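Local coordinates for protein UDP-N-acetylglucosamine 4-epimerase (Bacillus cereus, PDB 3M2P) that probably interconverts UDP-N-acetylglucosamine and its 4-epimer, as a nucleotide-binding member of the NAD(P)-dependent epimerase/dehydratase family, at residues A[178-192]-A[243-257]. Sequence-based numbering, arbitrary orientation.
Sequences FRQAFHGEQLTLHAN and FGNKDNLLVKNPNAN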
loop_
_atom_site.group_PDB
_atom_site.type_symbol
_atom_site.label_atom_id
_atom_site.label_comp_id
_atom_site.label_asym_id
_atom_site.label_seq_id
_atom_site.Cartn_x
_atom_site.Cartn_y
_atom_site.Cartn_z
ATOM N N PHE A 178 -23.436 -15.090 15.825
ATOM C CA PHE A 178 -24.679 -15.291 15.089
ATOM C C PHE A 178 -25.145 -16.729 15.230
ATOM O O PHE A 178 -26.255 -16.989 15.696
ATOM C CB PHE A 178 -24.508 -14.960 13.607
ATOM C CG PHE A 178 -24.659 -13.511 13.289
ATOM C CD1 PHE A 178 -25.461 -12.704 14.065
ATOM C CD2 PHE A 178 -24.014 -12.959 12.191
ATOM C CE1 PHE A 178 -25.602 -11.361 13.766
ATOM C CE2 PHE A 178 -24.156 -11.617 11.883
ATOM C CZ PHE A 178 -24.949 -10.819 12.670
ATOM N N ARG A 179 -24.292 -17.658 14.811
ATOM C CA ARG A 179 -24.607 -19.072 14.916
ATOM C C ARG A 179 -24.892 -19.456 16.362
ATOM O O ARG A 179 -25.952 -20.000 16.667
ATOM C CB ARG A 179 -23.474 -19.937 14.344
ATOM C CG ARG A 179 -23.675 -20.353 12.883
ATOM C CD ARG A 179 -23.104 -19.335 11.896
ATOM N NE ARG A 179 -21.642 -19.380 11.795
ATOM C CZ ARG A 179 -20.903 -20.480 11.910
ATOM N NH1 ARG A 179 -21.478 -21.660 12.112
ATOM N NH2 ARG A 179 -19.586 -20.401 11.809
ATOM N N GLN A 180 -23.947 -19.155 17.249
ATOM C CA GLN A 180 -24.054 -19.568 18.644
ATOM C C GLN A 180 -25.348 -19.074 19.293
ATOM O O GLN A 180 -26.136 -19.869 19.809
ATOM C CB GLN A 180 -22.807 -19.144 19.436
ATOM C CG GLN A 180 -21.538 -19.879 18.990
ATOM C CD GLN A 180 -20.283 -19.503 19.774
ATOM O OE1 GLN A 180 -20.292 -18.585 20.602
ATOM N NE2 GLN A 180 -19.188 -20.218 19.505
ATOM N N ALA A 181 -25.572 -17.765 19.249
ATOM C CA ALA A 181 -26.771 -17.176 19.829
ATOM C C ALA A 181 -28.031 -17.758 19.198
ATOM O O ALA A 181 -29.058 -17.892 19.855
ATOM C CB ALA A 181 -26.742 -15.663 19.666
ATOM N N PHE A 182 -27.941 -18.101 17.918
ATOM C CA PHE A 182 -29.068 -18.662 17.176
ATOM C C PHE A 182 -29.528 -20.012 17.729
ATOM O O PHE A 182 -30.725 -20.300 17.744
ATOM C CB PHE A 182 -28.724 -18.795 15.689
ATOM C CG PHE A 182 -29.750 -19.553 14.889
ATOM C CD1 PHE A 182 -30.989 -18.996 14.619
ATOM C CD2 PHE A 182 -29.469 -20.821 14.400
ATOM C CE1 PHE A 182 -31.934 -19.691 13.883
ATOM C CE2 PHE A 182 -30.409 -21.519 13.661
ATOM C CZ PHE A 182 -31.643 -20.953 13.403
ATOM N N HIS A 183 -28.580 -20.837 18.171
ATOM C CA HIS A 183 -28.917 -22.108 18.803
ATOM C C HIS A 183 -29.143 -21.947 20.310
ATOM O O HIS A 183 -29.262 -22.935 21.046
ATOM C CB HIS A 183 -27.828 -23.148 18.555
ATOM C CG HIS A 183 -27.892 -23.792 17.206
ATOM N ND1 HIS A 183 -26.770 -24.243 16.543
ATOM C CD2 HIS A 183 -28.943 -24.058 16.393
ATOM C CE1 HIS A 183 -27.128 -24.765 15.384
ATOM N NE2 HIS A 183 -28.440 -24.660 15.266
ATOM N N GLY A 184 -29.217 -20.702 20.769
ATOM C CA GLY A 184 -29.331 -20.431 22.191
ATOM C C GLY A 184 -28.148 -21.022 22.941
ATOM O O GLY A 184 -28.260 -22.062 23.589
ATOM N N GLU A 185 -27.004 -20.358 22.839
ATOM C CA GLU A 185 -25.778 -20.858 23.434
ATOM C C GLU A 185 -24.888 -19.729 23.946
ATOM O O GLU A 185 -24.910 -18.616 23.424
ATOM C CB GLU A 185 -25.019 -21.719 22.433
ATOM C CG GLU A 185 -23.788 -22.358 23.039
ATOM C CD GLU A 185 -23.121 -23.323 22.094
ATOM O OE1 GLU A 185 -23.838 -23.869 21.222
ATOM O OE2 GLU A 185 -21.890 -23.530 22.226
ATOM N N GLN A 186 -24.101 -20.015 24.973
ATOM C CA GLN A 186 -23.329 -18.963 25.605
ATOM C C GLN A 186 -22.258 -18.387 24.680
ATOM O O GLN A 186 -21.364 -19.105 24.228
ATOM C CB GLN A 186 -22.693 -19.455 26.904
ATOM C CG GLN A 186 -22.221 -18.319 27.794
ATOM C CD GLN A 186 -21.718 -18.794 29.143
ATOM O OE1 GLN A 186 -21.078 -19.847 29.243
ATOM N NE2 GLN A 186 -22.002 -18.012 30.195
ATOM N N LEU A 187 -22.367 -17.089 24.400
ATOM C CA LEU A 187 -21.287 -16.330 23.772
ATOM C C LEU A 187 -20.189 -16.031 24.800
ATOM O O LEU A 187 -20.479 -15.723 25.960
ATOM C CB LEU A 187 -21.818 -15.018 23.200
ATOM C CG LEU A 187 -22.492 -15.023 21.829
ATOM C CD1 LEU A 187 -23.311 -16.280 21.605
ATOM C CD2 LEU A 187 -23.341 -13.780 21.659
ATOM N N THR A 188 -18.931 -16.127 24.376
ATOM C CA THR A 188 -17.803 -15.831 25.252
ATOM C C THR A 188 -16.911 -14.764 24.634
ATOM O O THR A 188 -16.933 -14.552 23.423
ATOM C CB THR A 188 -16.955 -17.083 25.548
ATOM O OG1 THR A 188 -16.433 -17.613 24.325
ATOM C CG2 THR A 188 -17.784 -18.143 26.231
ATOM N N LEU A 189 -16.139 -14.085 25.474
ATOM C CA LEU A 189 -15.162 -13.114 25.016
ATOM C C LEU A 189 -13.890 -13.427 25.757
ATOM O O LEU A 189 -13.910 -13.470 26.978
ATOM C CB LEU A 189 -15.617 -11.700 25.375
ATOM C CG LEU A 189 -16.826 -11.089 24.649
ATOM C CD1 LEU A 189 -17.312 -9.879 25.398
ATOM C CD2 LEU A 189 -16.501 -10.713 23.217
ATOM N N HIS A 190 -12.787 -13.650 25.048
ATOM C CA HIS A 190 -11.534 -14.003 25.716
ATOM C C HIS A 190 -11.278 -13.151 26.951
ATOM O O HIS A 190 -11.012 -13.669 28.033
ATOM C CB HIS A 190 -10.324 -13.901 24.783
ATOM C CG HIS A 190 -9.046 -14.357 25.420
ATOM N ND1 HIS A 190 -8.102 -13.480 25.913
ATOM C CD2 HIS A 190 -8.576 -15.600 25.682
ATOM C CE1 HIS A 190 -7.100 -14.162 26.438
ATOM N NE2 HIS A 190 -7.364 -15.449 26.311
ATOM N N ALA A 191 -11.332 -11.840 26.768
ATOM C CA ALA A 191 -11.288 -10.901 27.883
ATOM C C ALA A 191 -12.150 -9.690 27.530
ATOM O O ALA A 191 -12.733 -9.639 26.451
ATOM C CB ALA A 191 -9.859 -10.484 28.184
ATOM N N ASN A 192 -12.252 -8.729 28.441
ATOM C CA ASN A 192 -12.946 -7.488 28.134
ATOM C C ASN A 192 -12.047 -6.540 27.368
ATOM O O ASN A 192 -10.834 -6.540 27.555
ATOM C CB ASN A 192 -13.418 -6.810 29.410
ATOM C CG ASN A 192 -14.844 -7.142 29.739
ATOM O OD1 ASN A 192 -15.726 -7.108 28.868
ATOM N ND2 ASN A 192 -15.091 -7.462 31.007
ATOM N N PHE A 243 -31.601 -12.265 19.316
ATOM C CA PHE A 243 -31.745 -13.715 19.131
ATOM C C PHE A 243 -32.341 -14.470 20.323
ATOM O O PHE A 243 -32.093 -15.674 20.480
ATOM C CB PHE A 243 -30.398 -14.349 18.797
ATOM C CG PHE A 243 -29.884 -14.004 17.438
ATOM C CD1 PHE A 243 -29.640 -12.687 17.089
ATOM C CD2 PHE A 243 -29.617 -14.998 16.517
ATOM C CE1 PHE A 243 -29.159 -12.367 15.845
ATOM C CE2 PHE A 243 -29.130 -14.681 15.275
ATOM C CZ PHE A 243 -28.905 -13.362 14.939
ATOM N N GLY A 244 -33.110 -13.776 21.159
ATOM C CA GLY A 244 -33.700 -14.395 22.333
ATOM C C GLY A 244 -32.694 -15.082 23.244
ATOM O O GLY A 244 -33.043 -15.977 24.013
ATOM N N ASN A 245 -31.439 -14.655 23.166
ATOM C CA ASN A 245 -30.393 -15.219 24.004
ATOM C C ASN A 245 -29.912 -14.210 25.049
ATOM O O ASN A 245 -28.716 -14.081 25.311
ATOM C CB ASN A 245 -29.228 -15.700 23.135
ATOM C CG ASN A 245 -28.370 -16.740 23.830
ATOM O OD1 ASN A 245 -28.815 -17.408 24.767
ATOM N ND2 ASN A 245 -27.132 -16.884 23.373
ATOM N N LYS A 246 -30.855 -13.498 25.651
ATOM C CA LYS A 246 -30.518 -12.417 26.570
ATOM C C LYS A 246 -29.583 -12.841 27.706
ATOM O O LYS A 246 -29.832 -13.826 28.404
ATOM C CB LYS A 246 -31.794 -11.776 27.121
ATOM C CG LYS A 246 -32.667 -11.139 26.036
ATOM C CD LYS A 246 -34.150 -11.183 26.408
ATOM C CE LYS A 246 -34.622 -12.618 26.682
ATOM N NZ LYS A 246 -34.610 -13.483 25.455
ATOM N N ASP A 247 -28.494 -12.088 27.852
ATOM C CA ASP A 247 -27.552 -12.223 28.969
ATOM C C ASP A 247 -26.598 -13.416 28.868
ATOM O O ASP A 247 -25.635 -13.522 29.629
ATOM C CB ASP A 247 -28.293 -12.218 30.310
ATOM C CG ASP A 247 -28.958 -10.878 30.600
ATOM O OD1 ASP A 247 -28.646 -9.889 29.897
ATOM O OD2 ASP A 247 -29.790 -10.812 31.533
ATOM N N ASN A 248 -26.859 -14.300 27.915
ATOM C CA ASN A 248 -26.020 -15.466 27.725
ATOM C C ASN A 248 -24.625 -15.066 27.220
ATOM O O ASN A 248 -24.243 -15.398 26.096
ATOM C CB ASN A 248 -26.703 -16.450 26.769
ATOM C CG ASN A 248 -26.309 -17.897 27.038
ATOM O OD1 ASN A 248 -25.565 -18.183 27.982
ATOM N ND2 ASN A 248 -26.808 -18.815 26.215
ATOM N N LEU A 249 -23.871 -14.346 28.051
ATOM C CA LEU A 249 -22.507 -13.936 27.709
ATOM C C LEU A 249 -21.497 -14.278 28.812
ATOM O O LEU A 249 -21.730 -14.015 29.990
ATOM C CB LEU A 249 -22.462 -12.439 27.399
ATOM C CG LEU A 249 -21.108 -11.775 27.136
ATOM C CD1 LEU A 249 -20.379 -12.377 25.931
ATOM C CD2 LEU A 249 -21.306 -10.279 26.951
ATOM N N LEU A 250 -20.374 -14.867 28.417
ATOM C CA LEU A 250 -19.339 -15.274 29.353
ATOM C C LEU A 250 -18.056 -14.533 29.007
ATOM O O LEU A 250 -17.668 -14.466 27.847
ATOM C CB LEU A 250 -19.109 -16.786 29.228
ATOM C CG LEU A 250 -18.320 -17.637 30.236
ATOM C CD1 LEU A 250 -17.004 -16.999 30.660
ATOM C CD2 LEU A 250 -19.178 -17.966 31.443
ATOM N N VAL A 251 -17.396 -13.964 30.004
ATOM C CA VAL A 251 -16.049 -13.456 29.791
ATOM C C VAL A 251 -15.036 -14.428 30.417
ATOM O O VAL A 251 -14.953 -14.557 31.647
ATOM C CB VAL A 251 -15.877 -12.035 30.345
ATOM C CG1 VAL A 251 -14.456 -11.553 30.115
ATOM C CG2 VAL A 251 -16.860 -11.101 29.678
ATOM N N LYS A 252 -14.280 -15.113 29.555
ATOM C CA LYS A 252 -13.370 -16.187 29.964
ATOM C C LYS A 252 -12.266 -15.782 30.953
ATOM O O LYS A 252 -11.970 -16.530 31.879
ATOM C CB LYS A 252 -12.758 -16.868 28.731
ATOM C CG LYS A 252 -13.738 -17.755 27.960
ATOM C CD LYS A 252 -13.378 -17.860 26.485
ATOM C CE LYS A 252 -12.394 -18.970 26.201
ATOM N NZ LYS A 252 -11.850 -18.906 24.803
ATOM N N ASN A 253 -11.667 -14.611 30.757
ATOM C CA ASN A 253 -10.539 -14.159 31.575
ATOM C C ASN A 253 -10.705 -12.740 32.101
ATOM O O ASN A 253 -11.369 -11.909 31.478
ATOM C CB ASN A 253 -9.241 -14.215 30.771
ATOM C CG ASN A 253 -8.791 -15.625 30.473
ATOM O OD1 ASN A 253 -8.767 -16.487 31.355
ATOM N ND2 ASN A 253 -8.406 -15.864 29.228
ATOM N N PRO A 254 -10.097 -12.452 33.258
ATOM C CA PRO A 254 -10.138 -11.085 33.796
ATOM C C PRO A 254 -9.156 -10.188 33.058
ATOM O O PRO A 254 -8.328 -10.698 32.303
ATOM C CB PRO A 254 -9.699 -11.271 35.255
ATOM C CG PRO A 254 -9.928 -12.726 35.541
ATOM C CD PRO A 254 -9.606 -13.417 34.255
ATOM N N ASN A 255 -9.257 -8.879 33.283
ATOM C CA ASN A 255 -8.383 -7.876 32.666
ATOM C C ASN A 255 -8.727 -7.541 31.222
ATOM O O ASN A 255 -9.792 -7.910 30.713
ATOM C CB ASN A 255 -6.911 -8.284 32.731
ATOM C CG ASN A 255 -6.510 -8.791 34.087
ATOM O OD1 ASN A 255 -6.876 -8.214 35.112
ATOM N ND2 ASN A 255 -5.749 -9.885 34.105
ATOM N N ALA A 256 -7.794 -6.840 30.581
ATOM C CA ALA A 256 -7.905 -6.428 29.184
ATOM C C ALA A 256 -7.403 -7.504 28.213
ATOM O O ALA A 256 -6.365 -8.123 28.445
ATOM C CB ALA A 256 -7.138 -5.138 28.971
ATOM N N ASN A 257 -8.155 -7.713 27.133
ATOM C CA ASN A 257 -7.758 -8.603 26.038
ATOM C C ASN A 257 -6.401 -8.207 25.459
ATOM O O ASN A 257 -5.430 -8.977 25.525
ATOM C CB ASN A 257 -8.826 -8.610 24.932
ATOM C CG ASN A 257 -8.659 -9.768 23.953
ATOM O OD1 ASN A 257 -7.542 -10.157 23.623
ATOM N ND2 ASN A 257 -9.772 -10.318 23.483
#
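Leu187-Leu189 and Leu249-Val251 pair as a two-stranded parallel sheet (closest axis approach 4.5 Å, 24°), as four alternating backbone hydrogen bonds demonstrate: Leu187 N to Asn248 O, Leu250 N to Leu187 O, Leu189 N to Leu250 O and Lys252 N to Leu189 O. Separate from the main Rossmann-type sheet, this pair joins the chain following helix 173-182 to that following helix 232-242. Farther on, Asn257 N reaches Asn192 O at 3.0 Å. Ahead of the strands two asparagines act in series. Asn245 ND2 donates to Glu185 O at 2.8 Å, from above the carbonyl plane; a chi1 of -158° swings the amide away from its own N and across to Glu185. Asn245 OD1 in turn receives Asn248 ND2 at 2.8 Å on an in-plane lone pair, so both ends of the Asn245 amide are bonded and its rotation is fixed. The Phe243 ring presents its edge to Phe182 CA, and its CZ meets Phe178 CD1 at 3.6 Å; the ring planes are 23° apart, but the rings are slid aside and barely overlap. Helix 282-293 packs on both phenylalanines through Val286. Leu249 CD1 touches Leu189 CG at 4.0 Å, while just before the strand the extended Gln186 chain crosses Leu250 obliquely, CD 3.3 Å from Leu250 CB. Apolar contact thus joins helix 173-182 to Phe243; the backbone bonds define the strand register, and the doubly bonded amide of buried Asn245 probably helps hold the two loops together just before it.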